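Long-range contacts in lipolytic protein G-D-S-L family (Veillonella parvula DSM 2008, PDB 4RW0), which probably hydrolyses ester bonds in lipids or other acyl esters, as a member of the GDSL (SGNH) hydrolase family: residues I6-D11 / V36-Y41; I70-G75 / G103-G108; I143-T148 / R172-K177. All blocks are in the same frame, centred on the assembly; numbering follows the deposited sequence.

Interaction 1: residues I6-D11 / V36-Y41. With NA (sodium ion), chain D.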
ATOM      1  N   ILE A   6      -5.213  -1.858 -12.824  1.00 18.82           N
ATOM      2  CA  ILE A   6      -4.702  -1.355 -11.599  1.00 18.92           C
ATOM      3  C   ILE A   6      -3.242  -1.751 -11.425  1.00 19.68           C
ATOM      4  O   ILE A   6      -2.897  -2.962 -11.438  1.00 19.43           O
ATOM      5  CB  ILE A   6      -5.535  -1.825 -10.405  1.00 21.14           C
ATOM      6  CG1 ILE A   6      -6.982  -1.397 -10.656  1.00 24.45           C
ATOM      7  CG2 ILE A   6      -4.959  -1.274  -9.122  1.00 21.68           C
ATOM      8  CD1 ILE A   6      -7.882  -1.485  -9.426  1.00 27.99           C
ATOM      9  N   ILE A   7      -2.389  -0.736 -11.321  1.00 20.62           N
ATOM     10  CA  ILE A   7      -0.911  -0.860 -11.229  1.00 21.41           C
ATOM     11  C   ILE A   7      -0.579  -0.628  -9.747  1.00 19.45           C
ATOM     12  O   ILE A   7      -0.984   0.391  -9.197  1.00 21.09           O
ATOM     13  CB  ILE A   7      -0.223   0.262 -12.054  1.00 22.72           C
ATOM     14  CG1 ILE A   7      -0.584   0.168 -13.491  1.00 28.04           C
ATOM     15  CG2 ILE A   7       1.275   0.127 -11.974  1.00 27.16           C
ATOM     16  CD1 ILE A   7      -0.237  -1.181 -14.130  1.00 29.21           C
ATOM     17  N   CYS A   8       0.094  -1.582  -9.086  1.00 17.11           N
ATOM     18  CA  CYS A   8       0.422  -1.489  -7.682  1.00 17.41           C
ATOM     19  C   CYS A   8       1.905  -1.335  -7.411  1.00 18.54           C
ATOM     20  O   CYS A   8       2.729  -2.204  -7.800  1.00 19.74           O
ATOM     21  CB  CYS A   8      -0.102  -2.722  -6.879  1.00 19.81           C
ATOM     22  SG  CYS A   8      -1.859  -3.065  -7.279  1.00 23.63           S
ATOM     23  N   PHE A   9       2.253  -0.281  -6.673  1.00 18.57           N
ATOM     24  CA  PHE A   9       3.627  -0.032  -6.224  1.00 17.46           C
ATOM     25  C   PHE A   9       3.711  -0.037  -4.722  1.00 22.07           C
ATOM     26  O   PHE A   9       2.737   0.352  -4.012  1.00 20.98           O
ATOM     27  CB  PHE A   9       4.059   1.376  -6.673  1.00 18.02           C
ATOM     28  CG  PHE A   9       4.158   1.550  -8.168  1.00 17.22           C
ATOM     29  CD1 PHE A   9       5.240   1.140  -8.848  1.00 17.98           C
ATOM     30  CD2 PHE A   9       3.118   2.085  -8.886  1.00 17.53           C
ATOM     31  CE1 PHE A   9       5.332   1.277 -10.243  1.00 17.02           C
ATOM     32  CE2 PHE A   9       3.209   2.285 -10.241  1.00 19.26           C
ATOM     33  CZ  PHE A   9       4.314   1.857 -10.934  1.00 17.98           C
ATOM     34  N   GLY A  10       4.892  -0.438  -4.242  1.00 20.09           N
ATOM     35  CA  GLY A  10       5.223  -0.472  -2.833  1.00 21.38           C
ATOM     36  C   GLY A  10       6.379  -1.386  -2.492  1.00 21.63           C
ATOM     37  O   GLY A  10       7.205  -1.684  -3.335  1.00 21.08           O
ATOM     38  N   ASP A  11       6.433  -1.821  -1.235  1.00 19.96           N
ATOM     39  CA  ASP A  11       7.508  -2.575  -0.769  1.00 20.28           C
ATOM     40  C   ASP A  11       7.113  -4.097  -0.636  1.00 18.92           C
ATOM     41  O   ASP A  11       6.275  -4.599  -1.351  1.00 19.50           O
ATOM     42  CB  ASP A  11       8.038  -1.950   0.493  1.00 20.90           C
ATOM     43  CG  ASP A  11       6.990  -1.962   1.647  1.00 26.12           C
ATOM     44  OD1 ASP A  11       5.960  -2.737   1.577  1.00 26.66           O
ATOM     45  OD2 ASP A  11       7.139  -1.073   2.536  1.00 27.68           O
ATOM     46  N   VAL A  36     -11.019  -6.675 -13.564  1.00 30.37           N
ATOM     47  CA  VAL A  36      -9.967  -5.780 -13.079  1.00 30.70           C
ATOM     48  C   VAL A  36      -8.688  -6.637 -13.026  1.00 28.14           C
ATOM     49  O   VAL A  36      -8.702  -7.787 -12.435  1.00 26.06           O
ATOM     50  CB  VAL A  36     -10.321  -5.168 -11.745  1.00 31.64           C
ATOM     51  CG1 VAL A  36      -9.202  -4.287 -11.252  1.00 32.14           C
ATOM     52  CG2 VAL A  36     -11.629  -4.386 -11.831  1.00 33.28           C
ATOM     53  N   ASN A  37      -7.645  -6.159 -13.764  1.00 26.43           N
ATOM     54  CA  ASN A  37      -6.339  -6.817 -13.793  1.00 26.38           C
ATOM     55  C   ASN A  37      -5.316  -6.036 -13.033  1.00 23.36           C
ATOM     56  O   ASN A  37      -5.139  -4.832 -13.264  1.00 22.54           O
ATOM     57  CB  ASN A  37      -5.864  -7.035 -15.238  1.00 30.82           C
ATOM     58  CG  ASN A  37      -6.837  -7.931 -16.047  1.00 37.59           C
ATOM     59  OD1 ASN A  37      -7.164  -7.621 -17.190  1.00 47.11           O
ATOM     60  ND2 ASN A  37      -7.340  -8.994 -15.435  1.00 36.89           N
ATOM     61  N   PHE A  38      -4.674  -6.694 -12.082  1.00 22.16           N
ATOM     62  CA  PHE A  38      -3.717  -6.058 -11.163  1.00 20.71           C
ATOM     63  C   PHE A  38      -2.314  -6.469 -11.659  1.00 23.76           C
ATOM     64  O   PHE A  38      -2.049  -7.659 -11.905  1.00 23.28           O
ATOM     65  CB  PHE A  38      -3.886  -6.510  -9.716  1.00 19.94           C
ATOM     66  CG  PHE A  38      -5.189  -6.069  -9.068  1.00 21.09           C
ATOM     67  CD1 PHE A  38      -6.375  -6.722  -9.385  1.00 21.22           C
ATOM     68  CD2 PHE A  38      -5.225  -5.026  -8.197  1.00 19.79           C
ATOM     69  CE1 PHE A  38      -7.566  -6.351  -8.798  1.00 22.88           C
ATOM     70  CE2 PHE A  38      -6.408  -4.636  -7.622  1.00 21.47           C
ATOM     71  CZ  PHE A  38      -7.575  -5.312  -7.900  1.00 20.20           C
ATOM     72  N   THR A  39      -1.410  -5.494 -11.770  1.00 22.62           N
ATOM     73  CA  THR A  39      -0.007  -5.776 -11.965  1.00 19.94           C
ATOM     74  C   THR A  39       0.769  -5.305 -10.754  1.00 18.47           C
ATOM     75  O   THR A  39       0.675  -4.140 -10.339  1.00 20.80           O
ATOM     76  CB  THR A  39       0.517  -5.126 -13.258  1.00 19.80           C
ATOM     77  OG1 THR A  39      -0.317  -5.508 -14.316  1.00 22.04           O
ATOM     78  CG2 THR A  39       1.940  -5.564 -13.522  1.00 20.30           C
ATOM     79  N   ASN A  40       1.569  -6.203 -10.177  1.00 18.06           N
ATOM     80  CA  ASN A  40       2.326  -5.909  -8.981  1.00 18.57           C
ATOM     81  C   ASN A  40       3.752  -5.447  -9.269  1.00 19.68           C
ATOM     82  O   ASN A  40       4.537  -6.212  -9.700  1.00 18.76           O
ATOM     83  CB  ASN A  40       2.372  -7.128  -8.100  1.00 18.62           C
ATOM     84  CG  ASN A  40       2.567  -6.805  -6.632  1.00 19.35           C
ATOM     85  OD1 ASN A  40       3.260  -5.857  -6.259  1.00 21.53           O
ATOM     86  ND2 ASN A  40       1.964  -7.676  -5.747  1.00 20.53           N
ATOM     87  N   TYR A  41       4.050  -4.194  -8.986  1.00 20.37           N
ATOM     88  CA  TYR A  41       5.409  -3.612  -9.094  1.00 20.00           C
ATOM     89  C   TYR A  41       6.086  -3.490  -7.751  1.00 20.36           C
ATOM     90  O   TYR A  41       7.131  -2.844  -7.576  1.00 20.18           O
ATOM     91  CB  TYR A  41       5.321  -2.249  -9.802  1.00 19.35           C
ATOM     92  CG  TYR A  41       5.035  -2.283 -11.238  1.00 18.84           C
ATOM     93  CD1 TYR A  41       3.762  -2.482 -11.706  1.00 19.74           C
ATOM     94  CD2 TYR A  41       6.053  -2.073 -12.190  1.00 20.34           C
ATOM     95  CE1 TYR A  41       3.494  -2.527 -13.060  1.00 18.76           C
ATOM     96  CE2 TYR A  41       5.794  -2.103 -13.577  1.00 18.68           C
ATOM     97  CZ  TYR A  41       4.518  -2.313 -13.998  1.00 20.34           C
ATOM     98  OH  TYR A  41       4.168  -2.432 -15.299  1.00 18.96           O
TER
HETATM   99 NA    NA D 502      -8.903 -10.101 -12.237  1.00 19.91          NA
HETATM  100  O   HOH W   1       7.547  -0.477  -6.014  1.00 22.32           O
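Strand 6-10 and strand 36-40 run parallel at 26° with Ile6 opposite Phe38, and four backbone hydrogen bonds join them: Ile6 N to Asn37 O, Thr39 N to Ile6 O, Cys8 N to Thr39 O and, the shortest, Tyr41 N to Cys8 O (2.7 Å). On one face of the sheet Ile6 lies alongside Phe38, its CG2 3.9 Å from CD2 of the ring, while its CD1 reaches back to Val36 CG1 at 3.6 Å. Cys8 SG comes to the same ring at its edge, 4.0 Å from Phe38 CD2, a sulfur-aromatic contact. The other face belongs to Ile7, Thr39, Phe9 and Tyr41. The Tyr41 ring crosses Ile7, with CD1 3.6 Å from Ile7 CG2. Phe9 lies beside it: Phe9 CD1 is 3.5 Å from Tyr41 CB, and Phe9 CZ lies over one face of the Tyr41 ring, toward its rim. An alanine here would keep the CB contact with Phe9 but would probably leave a gap beside Ile7 CG2 and Phe9 CZ without the ring it lies over. Val36 O binds the sodium ion at 2.3 Å, together with carbonyls of Asp30 and Ile33. Strand 36-40 forms one margin of the sheet; helix 25-32 covers the Phe38 face, helix 48-59 packs on Ile7 and Phe9, and strand 69-73 continues the sheet beyond strand 6-10.

Interaction 2: residues I70-G75 / G103-G108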
ATOM      1  N   ILE A  70      -3.852   3.580  -9.968  1.00 19.28           N
ATOM      2  CA  ILE A  70      -2.502   3.349  -9.495  1.00 19.50           C
ATOM      3  C   ILE A  70      -2.550   3.304  -7.982  1.00 20.18           C
ATOM      4  O   ILE A  70      -2.828   4.303  -7.310  1.00 21.46           O
ATOM      5  CB  ILE A  70      -1.525   4.405  -9.974  1.00 21.23           C
ATOM      6  CG1 ILE A  70      -1.552   4.476 -11.467  1.00 22.15           C
ATOM      7  CG2 ILE A  70      -0.109   4.160  -9.458  1.00 21.45           C
ATOM      8  CD1 ILE A  70      -0.937   5.688 -12.036  1.00 24.46           C
ATOM      9  N   PHE A  71      -2.249   2.129  -7.427  1.00 17.72           N
ATOM     10  CA  PHE A  71      -2.172   1.986  -5.989  1.00 17.98           C
ATOM     11  C   PHE A  71      -0.737   2.228  -5.490  1.00 16.55           C
ATOM     12  O   PHE A  71       0.169   1.738  -6.106  1.00 20.61           O
ATOM     13  CB  PHE A  71      -2.621   0.548  -5.611  1.00 18.76           C
ATOM     14  CG  PHE A  71      -2.311   0.199  -4.150  1.00 20.54           C
ATOM     15  CD1 PHE A  71      -3.226   0.528  -3.146  1.00 19.57           C
ATOM     16  CD2 PHE A  71      -1.089  -0.296  -3.770  1.00 20.44           C
ATOM     17  CE1 PHE A  71      -2.962   0.262  -1.841  1.00 18.42           C
ATOM     18  CE2 PHE A  71      -0.818  -0.553  -2.415  1.00 19.78           C
ATOM     19  CZ  PHE A  71      -1.767  -0.235  -1.456  1.00 19.72           C
ATOM     20  N   LEU A  72      -0.527   2.976  -4.420  1.00 17.53           N
ATOM     21  CA  LEU A  72       0.767   3.244  -3.851  1.00 21.42           C
ATOM     22  C   LEU A  72       0.705   3.017  -2.328  1.00 21.15           C
ATOM     23  O   LEU A  72      -0.203   3.472  -1.629  1.00 22.08           O
ATOM     24  CB  LEU A  72       1.139   4.735  -3.966  1.00 25.33           C
ATOM     25  CG  LEU A  72       0.992   5.334  -5.305  1.00 31.54           C
ATOM     26  CD1 LEU A  72       1.287   6.815  -5.228  1.00 30.18           C
ATOM     27  CD2 LEU A  72       1.990   4.603  -6.181  1.00 33.29           C
HETATM   28  N   MSE A  73       1.745   2.434  -1.814  1.00 20.30           N
HETATM   29  CA  MSE A  73       1.904   2.321  -0.362  1.00 19.57           C
HETATM   30  C   MSE A  73       3.338   2.048  -0.019  1.00 20.68           C
HETATM   31  O   MSE A  73       3.946   1.068  -0.547  1.00 20.49           O
HETATM   32  CB  MSE A  73       0.978   1.174   0.160  1.00 20.86           C
HETATM   33  CG  MSE A  73       1.224   1.011   1.624  1.00 21.80           C
HETATM   34 SE   MSE A  73      -0.038  -0.366   2.408  1.00 24.75          SE
HETATM   35  CE  MSE A  73       0.526  -2.049   1.485  1.00 22.19           C
ATOM     36  N   CYS A  74       3.955   2.832   0.882  1.00 21.13           N
ATOM     37  CA  CYS A  74       5.359   2.603   1.213  1.00 23.55           C
ATOM     38  C   CYS A  74       5.758   3.370   2.487  1.00 25.36           C
ATOM     39  O   CYS A  74       4.992   4.154   3.009  1.00 24.77           O
ATOM     40  CB  CYS A  74       6.233   3.055   0.027  1.00 27.70           C
ATOM     41  SG  CYS A  74       7.761   2.123  -0.166  1.00 32.25           S
ATOM     42  N   GLY A  75       6.953   3.130   2.983  1.00 24.81           N
ATOM     43  CA  GLY A  75       7.504   3.936   4.071  1.00 25.38           C
ATOM     44  C   GLY A  75       7.975   3.177   5.246  1.00 27.10           C
ATOM     45  O   GLY A  75       8.847   3.639   5.986  1.00 29.27           O
ATOM     46  N   GLY A 103      -2.721   8.205 -13.978  1.00 27.65           N
ATOM     47  CA  GLY A 103      -3.915   7.507 -13.563  1.00 29.46           C
ATOM     48  C   GLY A 103      -4.494   8.108 -12.274  1.00 25.67           C
ATOM     49  O   GLY A 103      -3.980   9.055 -11.717  1.00 27.73           O
HETATM   50  N   MSE A 104      -5.567   7.515 -11.823  1.00 24.86           N
HETATM   51  CA  MSE A 104      -6.239   7.903 -10.548  1.00 25.54           C
HETATM   52  C   MSE A 104      -5.626   7.079  -9.441  1.00 25.80           C
HETATM   53  O   MSE A 104      -5.623   5.830  -9.495  1.00 24.61           O
HETATM   54  CB  MSE A 104      -7.725   7.573 -10.745  1.00 25.76           C
HETATM   55  CG  MSE A 104      -8.410   8.511 -11.779  1.00 31.13           C
HETATM   56 SE   MSE A 104     -10.235   7.926 -12.087  0.54 27.85          SE
HETATM   57  CE  MSE A 104      -9.912   6.567 -13.458  1.00 39.21           C
ATOM     58  N   VAL A 105      -5.128   7.751  -8.422  1.00 24.78           N
ATOM     59  CA  VAL A 105      -4.327   7.164  -7.402  1.00 25.62           C
ATOM     60  C   VAL A 105      -5.222   6.632  -6.278  1.00 29.00           C
ATOM     61  O   VAL A 105      -6.264   7.202  -5.967  1.00 26.44           O
ATOM     62  CB  VAL A 105      -3.372   8.195  -6.824  1.00 27.64           C
ATOM     63  CG1 VAL A 105      -2.685   7.714  -5.589  1.00 30.44           C
ATOM     64  CG2 VAL A 105      -2.296   8.570  -7.852  1.00 31.79           C
ATOM     65  N   ILE A 106      -4.796   5.522  -5.722  1.00 22.62           N
ATOM     66  CA  ILE A 106      -5.359   4.953  -4.472  1.00 24.16           C
ATOM     67  C   ILE A 106      -4.236   4.783  -3.509  1.00 23.17           C
ATOM     68  O   ILE A 106      -3.201   4.199  -3.842  1.00 22.25           O
ATOM     69  CB  ILE A 106      -6.042   3.608  -4.745  1.00 24.89           C
ATOM     70  CG1 ILE A 106      -7.128   3.774  -5.779  1.00 24.38           C
ATOM     71  CG2 ILE A 106      -6.582   3.053  -3.436  1.00 23.25           C
ATOM     72  CD1 ILE A 106      -7.572   2.482  -6.418  1.00 26.43           C
ATOM     73  N   ILE A 107      -4.421   5.301  -2.301  1.00 21.97           N
ATOM     74  CA  ILE A 107      -3.418   5.277  -1.294  1.00 23.42           C
ATOM     75  C   ILE A 107      -3.668   4.176  -0.249  1.00 26.47           C
ATOM     76  O   ILE A 107      -4.794   4.049   0.232  1.00 26.33           O
ATOM     77  CB  ILE A 107      -3.398   6.646  -0.532  1.00 28.35           C
ATOM     78  CG1 ILE A 107      -3.043   7.777  -1.478  1.00 31.69           C
ATOM     79  CG2 ILE A 107      -2.366   6.649   0.564  1.00 31.40           C
ATOM     80  CD1 ILE A 107      -3.229   9.149  -0.861  1.00 37.09           C
ATOM     81  N   GLY A 108      -2.636   3.399   0.087  1.00 22.71           N
ATOM     82  CA  GLY A 108      -2.741   2.412   1.155  1.00 23.27           C
ATOM     83  C   GLY A 108      -2.050   2.925   2.371  1.00 22.78           C
ATOM     84  O   GLY A 108      -0.997   3.544   2.265  1.00 21.86           O
TER
HETATM   85  O   HOH W   2       1.767   4.577   2.208  1.00 25.04           O
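Ile70 O is held twice by strand 104-108: Ile106 N donates to it at 2.8 Å, and Val105 CA lies 3.2 Å from Ile70 O, a CA-H...O contact. Ile106 O repeats the pattern one step on, taking Leu72 N at 3.0 Å and the CA-H of Phe71. Ile70 N to Met104 O and Gly108 N to Leu72 O complete the parallel ladder. Phe71 CG is anti to the backbone N (chi1 168°), beside the carbonyl carbon, and the ring follows strand 104-108 toward Gly108, CE1 3.7 Å from Gly108 CA. A CB on Gly108 would clash with Phe71 CZ and come tight against SE of selenomethionine Met73. Met73 CG rests 3.4 Å from Gly108 O. On the opposite face Leu72 CD1 meets Val105 CG1 at 4.1 Å, and Ile70 CD1 reaches Gly103 N, where glycine again suits the tight approach. Past the last bridge one water accepts from Cys74 N and donates to Gly108 O. Helix 85-100 packs on Ile70 and Val105 within the beta-alpha-beta crossover. These are inner strands of the parallel sheet of an SGNH hydrolase, and Gly75 opens the Gly-Thr-Asn-Asp block that probably contributes to the oxyanion hole, as in relatives.

Interaction 3: residues I143-T148 / R172-K177; sequences IDFYTT and RLMAYK
Lys177 reaches from helix 168-182 across Thr148 toward the start of helix 145-154. Its CB lies 3.6 Å from Thr148 OG1. CG, anti to the backbone N (chi1 -176°), comes closer still, 3.3 Å from Thr148 OG1, and also touches Ile143 CG2. The chain bends at chi2 (63°), and CD stays beside the same hydroxyl oxygen. CE touches both Thr148 OG1 and Asp144 O, the latter 3.7 Å from CE, and NZ donates to a water 3.1 Å off that is also hydrogen-bonded to Thr148 OG1. The Asp144 carboxylate is not in contact with the amine; it caps helix 145-154, OD1 accepting from Thr147 N. Asp144 thus sits at the junction of the last sheet strand, 141-143, with the helix that follows it in this alpha/beta fold. The loop between helix 145-154 and helix 168-182 carries a His-Pro pair whose histidine is probably the catalytic one, as in relatives. Deeper in, selenomethionine Met174 crosses Phe145 at about a right angle: its CE lies over one ring face, 3.7 Å from the Phe145 centroid, a CH-pi contact, while Ile143 CG2 covers the opposite face. Met174 CB packs on Phe145 CD1 at 3.5 Å. Near the surface, Thr148 CG2 meets Leu173 CB.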
ATOM      1  N   ILE A 143      -7.162   3.112   1.344  1.00 28.68           N
ATOM      2  CA  ILE A 143      -7.346   1.801   1.957  1.00 26.50           C
ATOM      3  C   ILE A 143      -6.603   1.712   3.290  1.00 26.25           C
ATOM      4  O   ILE A 143      -5.363   1.687   3.337  1.00 26.71           O
ATOM      5  CB  ILE A 143      -6.909   0.635   1.011  1.00 25.67           C
ATOM      6  CG1 ILE A 143      -7.542   0.754  -0.373  1.00 24.41           C
ATOM      7  CG2 ILE A 143      -7.200  -0.728   1.691  1.00 25.40           C
ATOM      8  CD1 ILE A 143      -6.956  -0.206  -1.421  1.00 24.76           C
ATOM      9  N   ASP A 144      -7.355   1.651   4.389  1.00 26.07           N
ATOM     10  CA  ASP A 144      -6.779   1.715   5.750  1.00 26.78           C
ATOM     11  C   ASP A 144      -6.405   0.336   6.215  1.00 26.45           C
ATOM     12  O   ASP A 144      -7.116  -0.269   7.063  1.00 25.67           O
ATOM     13  CB  ASP A 144      -7.763   2.367   6.759  1.00 29.24           C
ATOM     14  CG  ASP A 144      -7.151   2.565   8.154  1.00 31.06           C
ATOM     15  OD1 ASP A 144      -5.958   2.293   8.426  1.00 28.87           O
ATOM     16  OD2 ASP A 144      -7.889   3.002   9.048  1.00 37.08           O
ATOM     17  N   PHE A 145      -5.282  -0.191   5.706  1.00 21.56           N
ATOM     18  CA  PHE A 145      -4.834  -1.496   6.154  1.00 21.81           C
ATOM     19  C   PHE A 145      -4.426  -1.497   7.605  1.00 22.57           C
ATOM     20  O   PHE A 145      -4.514  -2.529   8.304  1.00 19.80           O
ATOM     21  CB  PHE A 145      -3.668  -1.969   5.311  1.00 20.83           C
ATOM     22  CG  PHE A 145      -3.987  -2.200   3.849  1.00 20.88           C
ATOM     23  CD1 PHE A 145      -4.783  -3.279   3.435  1.00 20.56           C
ATOM     24  CD2 PHE A 145      -3.421  -1.386   2.862  1.00 24.97           C
ATOM     25  CE1 PHE A 145      -5.002  -3.531   2.103  1.00 22.28           C
ATOM     26  CE2 PHE A 145      -3.644  -1.640   1.525  1.00 23.54           C
ATOM     27  CZ  PHE A 145      -4.446  -2.719   1.132  1.00 22.39           C
ATOM     28  N   TYR A 146      -3.900  -0.358   8.064  1.00 22.23           N
ATOM     29  CA  TYR A 146      -3.364  -0.262   9.395  1.00 20.86           C
ATOM     30  C   TYR A 146      -4.443  -0.714  10.423  1.00 21.59           C
ATOM     31  O   TYR A 146      -4.168  -1.557  11.286  1.00 24.73           O
ATOM     32  CB  TYR A 146      -2.957   1.203   9.760  1.00 22.68           C
ATOM     33  CG  TYR A 146      -2.402   1.326  11.173  1.00 24.51           C
ATOM     34  CD1 TYR A 146      -3.233   1.448  12.280  1.00 25.80           C
ATOM     35  CD2 TYR A 146      -1.051   1.293  11.401  1.00 23.93           C
ATOM     36  CE1 TYR A 146      -2.725   1.494  13.574  1.00 25.83           C
ATOM     37  CE2 TYR A 146      -0.548   1.327  12.664  1.00 25.31           C
ATOM     38  CZ  TYR A 146      -1.390   1.450  13.759  1.00 26.26           C
ATOM     39  OH  TYR A 146      -0.770   1.464  15.010  1.00 29.14           O
ATOM     40  N   THR A 147      -5.638  -0.175  10.274  1.00 24.38           N
ATOM     41  CA  THR A 147      -6.721  -0.428  11.228  1.00 28.82           C
ATOM     42  C   THR A 147      -7.193  -1.878  11.184  1.00 29.36           C
ATOM     43  O   THR A 147      -7.416  -2.525  12.211  1.00 27.83           O
ATOM     44  CB  THR A 147      -7.866   0.531  10.997  1.00 29.11           C
ATOM     45  OG1 THR A 147      -7.379   1.850  11.179  1.00 28.30           O
ATOM     46  CG2 THR A 147      -8.987   0.325  12.065  1.00 34.98           C
ATOM     47  N   THR A 148      -7.267  -2.424   9.986  1.00 26.31           N
ATOM     48  CA  THR A 148      -7.627  -3.810   9.798  1.00 24.94           C
ATOM     49  C   THR A 148      -6.789  -4.786  10.564  1.00 22.48           C
ATOM     50  O   THR A 148      -7.312  -5.641  11.273  1.00 24.34           O
ATOM     51  CB  THR A 148      -7.592  -4.147   8.263  1.00 26.24           C
ATOM     52  OG1 THR A 148      -8.472  -3.287   7.575  1.00 25.18           O
ATOM     53  CG2 THR A 148      -8.024  -5.519   8.033  1.00 28.97           C
ATOM     54  N   ARG A 172      -5.126 -12.100   3.876  1.00 16.21           N
ATOM     55  CA  ARG A 172      -6.532 -12.243   3.502  1.00 16.67           C
ATOM     56  C   ARG A 172      -7.351 -11.052   4.010  1.00 18.01           C
ATOM     57  O   ARG A 172      -8.145 -10.468   3.243  1.00 18.77           O
ATOM     58  CB  ARG A 172      -7.140 -13.549   4.011  1.00 17.48           C
ATOM     59  CG  ARG A 172      -6.559 -14.789   3.414  1.00 18.91           C
ATOM     60  CD  ARG A 172      -7.478 -15.995   3.675  1.00 21.32           C
ATOM     61  NE  ARG A 172      -7.562 -16.301   5.100  1.00 20.74           N
ATOM     62  CZ  ARG A 172      -6.712 -17.018   5.795  1.00 20.89           C
ATOM     63  NH1 ARG A 172      -5.687 -17.650   5.227  1.00 19.74           N
ATOM     64  NH2 ARG A 172      -6.945 -17.223   7.092  1.00 20.90           N
ATOM     65  N   LEU A 173      -7.146 -10.662   5.278  1.00 18.87           N
ATOM     66  CA  LEU A 173      -7.897  -9.554   5.847  1.00 18.93           C
ATOM     67  C   LEU A 173      -7.620  -8.239   5.091  1.00 20.40           C
ATOM     68  O   LEU A 173      -8.510  -7.443   4.852  1.00 19.17           O
ATOM     69  CB  LEU A 173      -7.585  -9.387   7.326  1.00 20.83           C
ATOM     70  CG  LEU A 173      -8.062 -10.561   8.230  1.00 24.33           C
ATOM     71  CD1 LEU A 173      -7.661 -10.385   9.698  1.00 25.86           C
ATOM     72  CD2 LEU A 173      -9.556 -10.759   8.144  1.00 24.30           C
HETATM   73  N   MSE A 174      -6.377  -8.059   4.661  1.00 18.91           N
HETATM   74  CA  MSE A 174      -6.013  -6.856   3.871  1.00 18.49           C
HETATM   75  C   MSE A 174      -6.712  -6.896   2.567  1.00 17.57           C
HETATM   76  O   MSE A 174      -7.242  -5.923   2.157  1.00 20.09           O
HETATM   77  CB  MSE A 174      -4.477  -6.798   3.721  1.00 18.33           C
HETATM   78  CG  MSE A 174      -3.708  -6.401   4.943  1.00 20.17           C
HETATM   79 SE   MSE A 174      -1.755  -6.434   4.576  1.00 21.73          SE
HETATM   80  CE  MSE A 174      -1.562  -4.843   3.401  1.00 23.38           C
ATOM     81  N   ALA A 175      -6.775  -8.058   1.924  1.00 18.46           N
ATOM     82  CA  ALA A 175      -7.445  -8.193   0.615  1.00 20.91           C
ATOM     83  C   ALA A 175      -8.917  -7.810   0.722  1.00 21.95           C
ATOM     84  O   ALA A 175      -9.420  -7.087  -0.103  1.00 19.61           O
ATOM     85  CB  ALA A 175      -7.330  -9.650   0.102  1.00 19.67           C
ATOM     86  N   TYR A 176      -9.581  -8.296   1.755  1.00 21.52           N
ATOM     87  CA  TYR A 176     -11.005  -7.925   1.996  1.00 20.76           C
ATOM     88  C   TYR A 176     -11.173  -6.450   2.166  1.00 21.38           C
ATOM     89  O   TYR A 176     -12.069  -5.827   1.549  1.00 24.56           O
ATOM     90  CB  TYR A 176     -11.631  -8.694   3.174  1.00 21.39           C
ATOM     91  CG  TYR A 176     -11.389 -10.161   3.163  1.00 21.52           C
ATOM     92  CD1 TYR A 176     -11.317 -10.864   1.992  1.00 25.12           C
ATOM     93  CD2 TYR A 176     -11.320 -10.872   4.336  1.00 25.03           C
ATOM     94  CE1 TYR A 176     -11.093 -12.235   1.970  1.00 22.67           C
ATOM     95  CE2 TYR A 176     -11.130 -12.236   4.336  1.00 23.42           C
ATOM     96  CZ  TYR A 176     -10.995 -12.896   3.154  1.00 26.15           C
ATOM     97  OH  TYR A 176     -10.782 -14.264   3.144  1.00 29.32           O
ATOM     98  N   LYS A 177     -10.294  -5.857   2.932  1.00 19.62           N
ATOM     99  CA  LYS A 177     -10.391  -4.423   3.140  1.00 21.55           C
ATOM    100  C   LYS A 177     -10.115  -3.658   1.834  1.00 23.24           C
ATOM    101  O   LYS A 177     -10.809  -2.726   1.548  1.00 20.46           O
ATOM    102  CB  LYS A 177      -9.380  -4.000   4.163  1.00 22.11           C
ATOM    103  CG  LYS A 177      -9.437  -2.540   4.536  1.00 29.06           C
ATOM    104  CD  LYS A 177     -10.772  -2.178   5.189  1.00 30.56           C
ATOM    105  CE  LYS A 177     -10.580  -0.974   6.068  1.00 39.00           C
ATOM    106  NZ  LYS A 177     -11.818  -0.795   6.868  1.00 46.28           N
TER
HETATM  107  O   HOH W   3     -11.322  -3.317   8.629  1.00 55.87           O

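Interactions 1 and 2 belong to one sheet: strands 4-10 and 69-73 are neighbours, and Ile7 O and Phe9 N probably bond to Phe71 N and Phe71 O. Interaction 2 is the more deeply buried, two inner strands with almost wholly apolar side chains; interaction 1 reaches an outermost strand, where amides, hydroxyls and the sodium ion appear. Interaction 3 joins the end of the last strand and the start of helix 145-154 to helix 168-182, without a backbone ladder; it is partly buried, Phe145 and Met174 inside, Lys177 and Leu173 toward the outside. It meets interaction 2 through a probable Ile143 N to Ile107 O bond and through Phe145 against Phe71 and Met73. Interactions 1 and 3 do not touch.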